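Local structure of probable adhesion protein (6R3Z) at residues A[88-93]-A[123-128]; A[14-19]-A[58-63]; A[25-30]-A[138-143]. The protein binds divalent metal ions such as ferrous iron and probably hands them, as a periplasmic solute-binding protein, to an ABC transporter. All blocks are in the same frame, centred on the assembly; numbering follows the deposited sequence.

All three contacts lie in the lobe built on the parallel sheet that includes strands 8-11, 29-32 and 58-61. Contacts 1 and 2 have centres about 11 Å apart and meet directly: N88 ND2 lies 2.8 Å from N62 O, a probable hydrogen bond, and I126 CD1 packs on V60 CG1 at 3.8 Å. Contact 3, its centre about 14 Å from that of contact 2 and about 16 Å from that of contact 1, joins them through Y17 against V30 and A127 CB against the carbonyl oxygen of Y141. Contact 2 comes nearest the metal: the side chain of N62 is about 9 Å from the nickel ion bound by six histidines, whereas contacts 1 and 3 lie away from it.

Contact 1 (A[88-93]-A[123-128])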
ATOM      1  N   ASN A  88       9.792   6.264  -3.713  1.00 22.79           N
ATOM      2  CA  ASN A  88       9.827   5.294  -4.806  1.00 23.53           C
ATOM      3  C   ASN A  88      10.920   5.539  -5.840  1.00 29.35           C
ATOM      4  O   ASN A  88      10.926   4.867  -6.877  1.00 27.80           O
ATOM      5  CB  ASN A  88       8.442   5.242  -5.467  1.00 22.45           C
ATOM      6  CG  ASN A  88       7.459   4.460  -4.626  1.00 26.06           C
ATOM      7  OD1 ASN A  88       7.600   3.242  -4.453  1.00 24.71           O
ATOM      8  ND2 ASN A  88       6.492   5.142  -4.033  1.00 24.63           N
ATOM      9  N   ALA A  89      11.852   6.474  -5.558  1.00 28.21           N
ATOM     10  CA  ALA A  89      12.929   6.845  -6.501  1.00 29.47           C
ATOM     11  C   ALA A  89      13.683   5.658  -7.116  1.00 36.00           C
ATOM     12  O   ALA A  89      14.064   5.736  -8.286  1.00 37.88           O
ATOM     13  CB  ALA A  89      13.904   7.806  -5.849  1.00 30.59           C
ATOM     14  N   LYS A  90      13.872   4.554  -6.351  1.00 31.29           N
ATOM     15  CA  LYS A  90      14.625   3.371  -6.827  1.00 32.08           C
ATOM     16  C   LYS A  90      13.766   2.104  -7.098  1.00 37.07           C
ATOM     17  O   LYS A  90      14.324   1.038  -7.388  1.00 37.30           O
ATOM     18  CB  LYS A  90      15.769   3.040  -5.833  1.00 34.52           C
ATOM     19  CG  LYS A  90      16.623   4.232  -5.376  1.00 39.52           C
ATOM     20  CD  LYS A  90      17.558   4.765  -6.458  1.00 45.55           C
ATOM     21  CE  LYS A  90      18.467   5.851  -5.938  1.00 60.38           C
ATOM     22  NZ  LYS A  90      19.592   5.308  -5.129  1.00 66.30           N
ATOM     23  N   VAL A  91      12.424   2.224  -7.026  1.00 33.27           N
ATOM     24  CA  VAL A  91      11.482   1.110  -7.186  1.00 33.81           C
ATOM     25  C   VAL A  91      11.057   0.813  -8.651  1.00 43.32           C
ATOM     26  O   VAL A  91      10.506   1.708  -9.306  1.00 42.98           O
ATOM     27  CB  VAL A  91      10.229   1.312  -6.284  1.00 36.09           C
ATOM     28  CG1 VAL A  91       9.190   0.213  -6.507  1.00 35.72           C
ATOM     29  CG2 VAL A  91      10.615   1.393  -4.804  1.00 35.01           C
ATOM     30  N   PRO A  92      11.159  -0.475  -9.110  1.00 42.64           N
ATOM     31  CA  PRO A  92      10.625  -0.840 -10.440  1.00 43.42           C
ATOM     32  C   PRO A  92       9.094  -0.866 -10.398  1.00 48.80           C
ATOM     33  O   PRO A  92       8.496  -1.509  -9.523  1.00 48.09           O
ATOM     34  CB  PRO A  92      11.190  -2.257 -10.685  1.00 45.46           C
ATOM     35  CG  PRO A  92      12.220  -2.483  -9.600  1.00 49.80           C
ATOM     36  CD  PRO A  92      11.750  -1.654  -8.444  1.00 44.48           C
ATOM     37  N   LEU A  93       8.454  -0.141 -11.323  1.00 47.94           N
ATOM     38  CA  LEU A  93       6.990  -0.043 -11.356  1.00 48.44           C
ATOM     39  C   LEU A  93       6.335  -0.958 -12.414  1.00 54.42           C
ATOM     40  O   LEU A  93       7.026  -1.706 -13.112  1.00 53.10           O
ATOM     41  CB  LEU A  93       6.574   1.428 -11.571  1.00 48.68           C
ATOM     42  CG  LEU A  93       7.017   2.435 -10.500  1.00 53.02           C
ATOM     43  CD1 LEU A  93       7.418   3.747 -11.129  1.00 53.38           C
ATOM     44  CD2 LEU A  93       5.922   2.678  -9.503  1.00 55.27           C
ATOM     45  N   VAL A 123      12.027   1.756   2.125  1.00 19.38           N
ATOM     46  CA  VAL A 123      12.577   1.910   3.479  1.00 19.73           C
ATOM     47  C   VAL A 123      14.052   2.341   3.380  1.00 24.28           C
ATOM     48  O   VAL A 123      14.447   3.309   4.049  1.00 23.50           O
ATOM     49  CB  VAL A 123      12.365   0.626   4.327  1.00 23.57           C
ATOM     50  CG1 VAL A 123      13.304   0.574   5.535  1.00 24.89           C
ATOM     51  CG2 VAL A 123      10.905   0.531   4.780  1.00 22.90           C
ATOM     52  N   ASN A 124      14.838   1.665   2.511  1.00 22.53           N
ATOM     53  CA  ASN A 124      16.257   1.993   2.337  1.00 23.66           C
ATOM     54  C   ASN A 124      16.464   3.396   1.763  1.00 25.78           C
ATOM     55  O   ASN A 124      17.334   4.127   2.240  1.00 25.02           O
ATOM     56  CB  ASN A 124      16.975   0.913   1.528  1.00 26.33           C
ATOM     57  CG  ASN A 124      17.086  -0.396   2.282  1.00 34.67           C
ATOM     58  OD1 ASN A 124      17.184  -0.429   3.516  1.00 32.60           O
ATOM     59  ND2 ASN A 124      17.130  -1.499   1.557  1.00 35.46           N
ATOM     60  N   THR A 125      15.602   3.806   0.817  1.00 21.45           N
ATOM     61  CA  THR A 125      15.665   5.143   0.207  1.00 22.13           C
ATOM     62  C   THR A 125      15.342   6.212   1.250  1.00 24.35           C
ATOM     63  O   THR A 125      16.077   7.203   1.369  1.00 23.51           O
ATOM     64  CB  THR A 125      14.755   5.209  -1.023  1.00 24.87           C
ATOM     65  OG1 THR A 125      15.312   4.350  -2.029  1.00 26.05           O
ATOM     66  CG2 THR A 125      14.643   6.624  -1.599  1.00 25.52           C
ATOM     67  N   ILE A 126      14.245   5.995   2.021  1.00 19.96           N
ATOM     68  CA  ILE A 126      13.856   6.931   3.072  1.00 19.04           C
ATOM     69  C   ILE A 126      15.001   7.106   4.097  1.00 23.04           C
ATOM     70  O   ILE A 126      15.369   8.241   4.400  1.00 24.28           O
ATOM     71  CB  ILE A 126      12.498   6.526   3.721  1.00 21.39           C
ATOM     72  CG1 ILE A 126      11.341   6.596   2.676  1.00 19.97           C
ATOM     73  CG2 ILE A 126      12.171   7.428   4.920  1.00 21.84           C
ATOM     74  CD1 ILE A 126      10.101   5.725   3.018  1.00 23.31           C
ATOM     75  N   ALA A 127      15.578   5.996   4.595  1.00 21.06           N
ATOM     76  CA  ALA A 127      16.655   6.036   5.593  1.00 22.00           C
ATOM     77  C   ALA A 127      17.882   6.813   5.089  1.00 26.72           C
ATOM     78  O   ALA A 127      18.460   7.591   5.845  1.00 26.26           O
ATOM     79  CB  ALA A 127      17.065   4.623   5.998  1.00 22.60           C
ATOM     80  N   ARG A 128      18.264   6.600   3.813  1.00 23.73           N
ATOM     81  CA  ARG A 128      19.410   7.276   3.208  1.00 24.06           C
ATOM     82  C   ARG A 128      19.144   8.790   3.155  1.00 26.48           C
ATOM     83  O   ARG A 128      20.015   9.580   3.531  1.00 24.98           O
ATOM     84  CB  ARG A 128      19.651   6.740   1.785  1.00 23.74           C
ATOM     85  CG  ARG A 128      20.791   7.471   1.050  1.00 30.26           C
ATOM     86  CD  ARG A 128      21.127   6.822  -0.268  1.00 38.11           C
ATOM     87  NE  ARG A 128      21.740   5.507  -0.059  1.00 54.21           N
ATOM     88  CZ  ARG A 128      22.390   4.822  -0.995  1.00 67.43           C
ATOM     89  NH1 ARG A 128      22.544   5.328  -2.213  1.00 47.39           N
ATOM     90  NH2 ARG A 128      22.908   3.633  -0.713  1.00 54.81           N
TER
HETATM   91  O   HOH W   1      13.197   3.923  -3.717  1.00 27.41           O
HETATM   92  O   HOH W   2      17.945   5.594  -2.537  1.00 46.15           O
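The hydroxyl oxygen of T125 is gripped three times. It forms a hydrogen bond with the carbonyl of T121, one helical turn earlier, and with two waters that link it to K90, while K90 CG packs against the same oxygen at 3.6 Å. One water lies 2.7 Å from T125 OG1 and accepts the backbone N-H of K90. The other lies 3.0 Å from T125 OG1 and accepts from K90 NZ. A single lysine is thus tied to a single threonine at both its backbone and its far end, with no direct hydrogen bond between them.

The torsions explain this. With OG1 anti to the carbonyl carbon (chi1 -67°), the threonine hydroxyl leans back along its helix toward T121 and also faces the loop. A hydroxyl suits the place because it is small and can serve several partners. On the lysine, CB and CG lie beside T125 OG1, and the bend at chi2 (-72°) carries the rest of the chain toward R128. The methyl of A89 adds a loose touch on T125 CG2. K90 NZ also comes within 4.1 Å of R128 NH1, and the two long chains cross at about a right angle. These like charges sit on the surface, where solvent and the bridging water probably soften their repulsion.

On the loop side the backbone is folded by a bond of 3.0 Å from V91 N to N88 O, and OD1 of the buried N88 is bonded to T112 and ND2 to the carbonyl of N62. The contact joins a type I beta turn, N88 to V91, in the loop that follows edge strand 84-86 of the parallel sheet, through water to the flank of helix 116-133.

Contact 2 (A[14-19]-A[58-63]); sequences HPYYSY and VVVLNG
Helix 14-24, the first helix of the alpha/beta lobe, follows strand 8-11 and here packs on the neighbouring parallel strand 58-61, with Y16 reaching over to the strand's C-terminal end. Its hydroxyl accepts a hydrogen bond from the side-chain amide of N62: N62 ND2 to Y16 OH is 2.9 Å, nearly straight at 166°, with the oxygen almost in the amide plane. Ring and amide planes are turned 74° apart. The rest of N62 packs against the phenol, with CB 3.8 Å from Y16 CZ and the backbone N over one face of the ring. N62 CG stands anti to its own backbone N (chi1 160°), which brings ND2 alongside the hydroxyl. Nearer the ring's root, V60 CG1 meets Y16 CD1 at 4.1 Å; valine suits the place, its branching at CB favouring the extended strand and its methyls meeting apolar I85 and I126.

Y16 OH is also hydrogen-bonded to Q122 OE1, which can only accept, so the buried hydroxyl probably gives its proton there while receiving one from N62. The asparagine uses both ends of its amide: OD1 bonds to the backbone N of H66, a nickel ligand. N62 is thus probably a second-shell residue that holds the backbone of a metal ligand, its amide rotation fixed by the tyrosine on one side and by the metal-binding loop on the other.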
ATOM      1  N   HIS A  14      -0.730   5.232   5.770  1.00 20.59           N
ATOM      2  CA  HIS A  14      -0.383   4.345   6.889  1.00 21.02           C
ATOM      3  C   HIS A  14       0.933   3.577   6.701  1.00 23.04           C
ATOM      4  O   HIS A  14       1.749   3.596   7.626  1.00 22.90           O
ATOM      5  CB  HIS A  14      -1.518   3.370   7.226  1.00 22.18           C
ATOM      6  CG  HIS A  14      -2.728   4.038   7.792  1.00 24.02           C
ATOM      7  ND1 HIS A  14      -3.592   4.762   6.991  1.00 25.35           N
ATOM      8  CD2 HIS A  14      -3.195   4.045   9.057  1.00 25.01           C
ATOM      9  CE1 HIS A  14      -4.560   5.179   7.792  1.00 25.00           C
ATOM     10  NE2 HIS A  14      -4.349   4.797   9.046  1.00 25.09           N
ATOM     11  N   PRO A  15       1.187   2.918   5.532  1.00 20.97           N
ATOM     12  CA  PRO A  15       2.455   2.166   5.377  1.00 20.39           C
ATOM     13  C   PRO A  15       3.672   3.051   5.582  1.00 20.76           C
ATOM     14  O   PRO A  15       4.623   2.587   6.202  1.00 19.99           O
ATOM     15  CB  PRO A  15       2.369   1.622   3.951  1.00 22.88           C
ATOM     16  CG  PRO A  15       0.893   1.474   3.710  1.00 26.42           C
ATOM     17  CD  PRO A  15       0.347   2.751   4.326  1.00 22.46           C
ATOM     18  N   TYR A  16       3.612   4.334   5.123  1.00 18.97           N
ATOM     19  CA  TYR A  16       4.744   5.260   5.282  1.00 19.73           C
ATOM     20  C   TYR A  16       4.960   5.644   6.736  1.00 22.69           C
ATOM     21  O   TYR A  16       6.111   5.774   7.145  1.00 19.47           O
ATOM     22  CB  TYR A  16       4.646   6.467   4.344  1.00 20.06           C
ATOM     23  CG  TYR A  16       4.669   6.016   2.898  1.00 21.70           C
ATOM     24  CD1 TYR A  16       5.877   5.778   2.239  1.00 24.16           C
ATOM     25  CD2 TYR A  16       3.489   5.701   2.230  1.00 22.39           C
ATOM     26  CE1 TYR A  16       5.906   5.272   0.929  1.00 24.02           C
ATOM     27  CE2 TYR A  16       3.503   5.175   0.933  1.00 23.46           C
ATOM     28  CZ  TYR A  16       4.713   4.964   0.284  1.00 26.05           C
ATOM     29  OH  TYR A  16       4.711   4.435  -0.990  1.00 25.60           O
ATOM     30  N   TYR A  17       3.875   5.732   7.532  1.00 21.08           N
ATOM     31  CA  TYR A  17       4.017   5.962   8.978  1.00 20.90           C
ATOM     32  C   TYR A  17       4.833   4.776   9.559  1.00 22.77           C
ATOM     33  O   TYR A  17       5.793   4.986  10.317  1.00 21.93           O
ATOM     34  CB  TYR A  17       2.645   6.034   9.685  1.00 21.64           C
ATOM     35  CG  TYR A  17       2.798   6.368  11.155  1.00 21.49           C
ATOM     36  CD1 TYR A  17       3.043   5.366  12.097  1.00 22.69           C
ATOM     37  CD2 TYR A  17       2.795   7.694  11.594  1.00 22.48           C
ATOM     38  CE1 TYR A  17       3.240   5.670  13.441  1.00 25.35           C
ATOM     39  CE2 TYR A  17       3.000   8.013  12.940  1.00 23.46           C
ATOM     40  CZ  TYR A  17       3.231   6.995  13.857  1.00 31.20           C
ATOM     41  OH  TYR A  17       3.409   7.272  15.186  1.00 29.81           O
ATOM     42  N   SER A  18       4.471   3.537   9.175  1.00 18.90           N
ATOM     43  CA  SER A  18       5.186   2.333   9.647  1.00 19.35           C
ATOM     44  C   SER A  18       6.658   2.334   9.226  1.00 22.13           C
ATOM     45  O   SER A  18       7.537   2.097  10.072  1.00 21.61           O
ATOM     46  CB  SER A  18       4.480   1.064   9.177  1.00 21.87           C
ATOM     47  OG  SER A  18       3.266   0.850   9.883  1.00 23.34           O
ATOM     48  N   TYR A  19       6.943   2.678   7.952  1.00 19.49           N
ATOM     49  CA  TYR A  19       8.326   2.718   7.469  1.00 19.28           C
ATOM     50  C   TYR A  19       9.125   3.736   8.283  1.00 21.86           C
ATOM     51  O   TYR A  19      10.148   3.379   8.840  1.00 21.34           O
ATOM     52  CB  TYR A  19       8.429   3.136   5.998  1.00 19.62           C
ATOM     53  CG  TYR A  19       7.729   2.308   4.937  1.00 19.38           C
ATOM     54  CD1 TYR A  19       7.261   1.021   5.211  1.00 19.47           C
ATOM     55  CD2 TYR A  19       7.527   2.819   3.656  1.00 20.88           C
ATOM     56  CE1 TYR A  19       6.605   0.267   4.224  1.00 22.72           C
ATOM     57  CE2 TYR A  19       6.849   2.092   2.681  1.00 21.35           C
ATOM     58  CZ  TYR A  19       6.415   0.811   2.957  1.00 26.67           C
ATOM     59  OH  TYR A  19       5.749   0.147   1.950  1.00 24.32           O
ATOM     60  N   VAL A  58      10.483  18.005   6.700  1.00 24.31           N
ATOM     61  CA  VAL A  58      10.508  17.168   5.496  1.00 24.02           C
ATOM     62  C   VAL A  58       9.211  16.389   5.379  1.00 26.99           C
ATOM     63  O   VAL A  58       8.608  16.043   6.407  1.00 27.63           O
ATOM     64  CB  VAL A  58      11.759  16.219   5.465  1.00 28.24           C
ATOM     65  CG1 VAL A  58      11.795  15.265   6.672  1.00 27.35           C
ATOM     66  CG2 VAL A  58      11.863  15.436   4.147  1.00 27.70           C
ATOM     67  N   VAL A  59       8.784  16.103   4.132  1.00 21.63           N
ATOM     68  CA  VAL A  59       7.613  15.258   3.896  1.00 21.76           C
ATOM     69  C   VAL A  59       8.050  14.058   3.037  1.00 23.28           C
ATOM     70  O   VAL A  59       8.649  14.251   1.984  1.00 23.19           O
ATOM     71  CB  VAL A  59       6.401  16.001   3.236  1.00 25.68           C
ATOM     72  CG1 VAL A  59       5.219  15.053   3.034  1.00 24.66           C
ATOM     73  CG2 VAL A  59       5.964  17.224   4.054  1.00 26.24           C
ATOM     74  N   VAL A  60       7.722  12.840   3.485  1.00 20.29           N
ATOM     75  CA  VAL A  60       7.960  11.604   2.752  1.00 19.67           C
ATOM     76  C   VAL A  60       6.722  11.378   1.867  1.00 25.94           C
ATOM     77  O   VAL A  60       5.588  11.415   2.365  1.00 25.57           O
ATOM     78  CB  VAL A  60       8.220  10.401   3.698  1.00 24.09           C
ATOM     79  CG1 VAL A  60       8.240   9.068   2.927  1.00 23.62           C
ATOM     80  CG2 VAL A  60       9.538  10.599   4.453  1.00 24.31           C
ATOM     81  N   LEU A  61       6.953  11.158   0.564  1.00 23.54           N
ATOM     82  CA  LEU A  61       5.875  10.955  -0.407  1.00 23.56           C
ATOM     83  C   LEU A  61       5.955   9.620  -1.130  1.00 25.55           C
ATOM     84  O   LEU A  61       7.039   9.142  -1.472  1.00 23.24           O
ATOM     85  CB  LEU A  61       5.907  12.044  -1.501  1.00 24.86           C
ATOM     86  CG  LEU A  61       5.637  13.509  -1.132  1.00 29.23           C
ATOM     87  CD1 LEU A  61       5.620  14.378  -2.387  1.00 30.57           C
ATOM     88  CD2 LEU A  61       4.319  13.671  -0.404  1.00 29.83           C
ATOM     89  N   ASN A  62       4.779   9.053  -1.429  1.00 22.87           N
ATOM     90  CA  ASN A  62       4.642   7.885  -2.277  1.00 23.13           C
ATOM     91  C   ASN A  62       5.050   8.431  -3.675  1.00 25.44           C
ATOM     92  O   ASN A  62       5.871   7.820  -4.373  1.00 25.13           O
ATOM     93  CB  ASN A  62       3.174   7.380  -2.249  1.00 20.72           C
ATOM     94  CG  ASN A  62       2.812   6.501  -3.430  1.00 30.35           C
ATOM     95  OD1 ASN A  62       2.290   6.989  -4.445  1.00 25.20           O
ATOM     96  ND2 ASN A  62       3.111   5.201  -3.337  1.00 23.47           N
ATOM     97  N   GLY A  63       4.503   9.601  -4.023  1.00 23.10           N
ATOM     98  CA  GLY A  63       4.838  10.359  -5.236  1.00 24.13           C
ATOM     99  C   GLY A  63       4.675   9.690  -6.584  1.00 28.45           C
ATOM    100  O   GLY A  63       5.170  10.216  -7.596  1.00 30.63           O
TER

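Contact 3 (A[25-30]-A[138-143])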
ATOM      1  N   GLY A  25      12.789   5.520  14.962  1.00 25.28           N
ATOM      2  CA  GLY A  25      12.562   5.179  16.360  1.00 25.82           C
ATOM      3  C   GLY A  25      12.215   6.437  17.147  1.00 30.12           C
ATOM      4  O   GLY A  25      11.437   7.275  16.679  1.00 28.35           O
ATOM      5  N   ASP A  26      12.876   6.640  18.286  1.00 28.08           N
ATOM      6  CA  ASP A  26      12.622   7.838  19.089  1.00 28.14           C
ATOM      7  C   ASP A  26      13.548   9.028  18.736  1.00 29.28           C
ATOM      8  O   ASP A  26      13.545  10.023  19.457  1.00 28.93           O
ATOM      9  CB  ASP A  26      12.697   7.485  20.590  1.00 30.57           C
ATOM     10  CG  ASP A  26      14.043   6.943  21.049  1.00 35.03           C
ATOM     11  OD1 ASP A  26      15.079   7.269  20.402  1.00 33.78           O
ATOM     12  OD2 ASP A  26      14.074   6.220  22.075  1.00 43.50           O
ATOM     13  N   LYS A  27      14.320   8.942  17.621  1.00 25.19           N
ATOM     14  CA  LYS A  27      15.273  10.008  17.260  1.00 25.30           C
ATOM     15  C   LYS A  27      14.641  11.175  16.483  1.00 29.10           C
ATOM     16  O   LYS A  27      15.270  12.228  16.325  1.00 29.74           O
ATOM     17  CB  LYS A  27      16.478   9.431  16.518  1.00 27.35           C
ATOM     18  CG  LYS A  27      17.168   8.345  17.355  1.00 34.90           C
ATOM     19  CD  LYS A  27      18.482   7.876  16.786  1.00 44.79           C
ATOM     20  CE  LYS A  27      19.160   6.922  17.747  1.00 51.71           C
ATOM     21  NZ  LYS A  27      19.761   7.633  18.908  1.00 62.88           N
ATOM     22  N   ALA A  28      13.409  10.988  16.001  1.00 24.81           N
ATOM     23  CA  ALA A  28      12.678  12.002  15.228  1.00 24.56           C
ATOM     24  C   ALA A  28      11.188  11.861  15.512  1.00 27.67           C
ATOM     25  O   ALA A  28      10.775  10.857  16.107  1.00 28.47           O
ATOM     26  CB  ALA A  28      12.946  11.811  13.733  1.00 25.40           C
ATOM     27  N   GLU A  29      10.381  12.852  15.098  1.00 23.02           N
ATOM     28  CA  GLU A  29       8.924  12.803  15.262  1.00 22.60           C
ATOM     29  C   GLU A  29       8.281  12.472  13.889  1.00 26.28           C
ATOM     30  O   GLU A  29       8.690  13.029  12.853  1.00 26.32           O
ATOM     31  CB  GLU A  29       8.369  14.147  15.771  1.00 24.21           C
ATOM     32  CG  GLU A  29       8.746  14.516  17.198  1.00 30.35           C
ATOM     33  CD  GLU A  29       8.041  15.788  17.625  1.00 45.57           C
ATOM     34  OE1 GLU A  29       8.555  16.884  17.304  1.00 32.48           O
ATOM     35  OE2 GLU A  29       6.953  15.694  18.236  1.00 38.80           O
ATOM     36  N   VAL A  30       7.274  11.582  13.881  1.00 21.67           N
ATOM     37  CA  VAL A  30       6.585  11.182  12.641  1.00 22.63           C
ATOM     38  C   VAL A  30       5.189  11.795  12.706  1.00 27.28           C
ATOM     39  O   VAL A  30       4.438  11.513  13.646  1.00 26.11           O
ATOM     40  CB  VAL A  30       6.533   9.639  12.466  1.00 27.00           C
ATOM     41  CG1 VAL A  30       5.990   9.262  11.083  1.00 27.26           C
ATOM     42  CG2 VAL A  30       7.905   9.000  12.707  1.00 26.90           C
ATOM     43  N   ALA A 138      22.347   9.548  10.940  1.00 26.47           N
ATOM     44  CA  ALA A 138      22.464   8.752   9.711  1.00 26.81           C
ATOM     45  C   ALA A 138      22.793   7.262   9.952  1.00 30.42           C
ATOM     46  O   ALA A 138      22.140   6.405   9.357  1.00 29.68           O
ATOM     47  CB  ALA A 138      23.482   9.376   8.763  1.00 28.43           C
ATOM     48  N   LYS A 139      23.766   6.950  10.835  1.00 27.70           N
ATOM     49  CA  LYS A 139      24.123   5.547  11.099  1.00 28.18           C
ATOM     50  C   LYS A 139      22.957   4.774  11.757  1.00 30.54           C
ATOM     51  O   LYS A 139      22.690   3.640  11.367  1.00 30.01           O
ATOM     52  CB  LYS A 139      25.413   5.416  11.913  1.00 31.57           C
ATOM     53  CG  LYS A 139      26.229   4.197  11.483  1.00 47.09           C
ATOM     54  CD  LYS A 139      26.923   3.517  12.652  1.00 59.18           C
ATOM     55  CE  LYS A 139      27.156   2.051  12.369  1.00 74.97           C
ATOM     56  NZ  LYS A 139      27.764   1.351  13.534  1.00 89.01           N
ATOM     57  N   ALA A 140      22.265   5.400  12.711  1.00 27.04           N
ATOM     58  CA  ALA A 140      21.108   4.801  13.403  1.00 26.66           C
ATOM     59  C   ALA A 140      19.962   4.514  12.406  1.00 27.46           C
ATOM     60  O   ALA A 140      19.399   3.406  12.417  1.00 25.05           O
ATOM     61  CB  ALA A 140      20.624   5.718  14.512  1.00 27.71           C
ATOM     62  N   TYR A 141      19.656   5.484  11.512  1.00 24.08           N
ATOM     63  CA  TYR A 141      18.610   5.300  10.499  1.00 22.44           C
ATOM     64  C   TYR A 141      18.932   4.110   9.579  1.00 24.52           C
ATOM     65  O   TYR A 141      18.054   3.302   9.286  1.00 22.76           O
ATOM     66  CB  TYR A 141      18.355   6.586   9.677  1.00 23.17           C
ATOM     67  CG  TYR A 141      17.907   7.804  10.474  1.00 23.93           C
ATOM     68  CD1 TYR A 141      17.311   7.667  11.732  1.00 25.01           C
ATOM     69  CD2 TYR A 141      18.047   9.089   9.954  1.00 24.76           C
ATOM     70  CE1 TYR A 141      16.856   8.786  12.444  1.00 25.36           C
ATOM     71  CE2 TYR A 141      17.621  10.213  10.665  1.00 26.18           C
ATOM     72  CZ  TYR A 141      17.014  10.057  11.900  1.00 31.32           C
ATOM     73  OH  TYR A 141      16.656  11.177  12.608  1.00 30.11           O
ATOM     74  N   THR A 142      20.196   3.990   9.166  1.00 22.26           N
ATOM     75  CA  THR A 142      20.665   2.897   8.310  1.00 22.61           C
ATOM     76  C   THR A 142      20.526   1.565   9.040  1.00 26.30           C
ATOM     77  O   THR A 142      19.985   0.610   8.466  1.00 24.84           O
ATOM     78  CB  THR A 142      22.097   3.192   7.806  1.00 28.74           C
ATOM     79  OG1 THR A 142      22.028   4.368   6.988  1.00 30.02           O
ATOM     80  CG2 THR A 142      22.688   2.037   6.985  1.00 29.55           C
ATOM     81  N   ARG A 143      20.998   1.510  10.301  1.00 24.46           N
ATOM     82  CA  ARG A 143      20.930   0.301  11.132  1.00 24.73           C
ATOM     83  C   ARG A 143      19.463  -0.163  11.303  1.00 25.66           C
ATOM     84  O   ARG A 143      19.152  -1.341  11.091  1.00 24.12           O
ATOM     85  CB  ARG A 143      21.580   0.572  12.487  1.00 27.00           C
ATOM     86  CG  ARG A 143      21.766  -0.652  13.362  1.00 37.56           C
ATOM     87  CD  ARG A 143      22.629  -0.313  14.579  1.00 41.65           C
ATOM     88  NE  ARG A 143      22.046   0.755  15.398  1.00 42.74           N
ATOM     89  CZ  ARG A 143      22.633   1.926  15.649  1.00 57.12           C
ATOM     90  NH1 ARG A 143      23.844   2.189  15.169  1.00 42.34           N
ATOM     91  NH2 ARG A 143      22.018   2.834  16.394  1.00 50.41           N
TER
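K27 lays the far part of its aliphatic chain over the methyl of A140, with K27 CE 3.7 Å and K27 CD 3.8 Å from A140 CB. Extended through chi2 and chi3, the chain brings CD and CE over the small residue, and the bend at chi4 (-75°) turns only NZ aside, away from the methyl. Alanine fits here because it lets the chain lie close to the helix. K27 NZ remains 5.9 Å from R143 NH2, a like-charged neighbour.

One residue further on, Y141 makes the other half of the contact. With CG anti to its carbonyl carbon, the phenol swings toward the segment 25-30: Y141 CE1 comes 4.1 Å from K27 CB, and Y141 OH lies 3.9 Å from the methyl of A28. The hydroxyl has at least a weak hydrogen bond, to D134, while the ring packs on aliphatic groups.

The turn containing G25, whose positive phi glycine readily adopts, leads from helix 14-24 into edge strand 29-32, which pairs with strand 8-11 in a beta-alpha-beta crossover. The start of helix 138-160 packs against that turn, while Y141 also reaches I23 of helix 14-24.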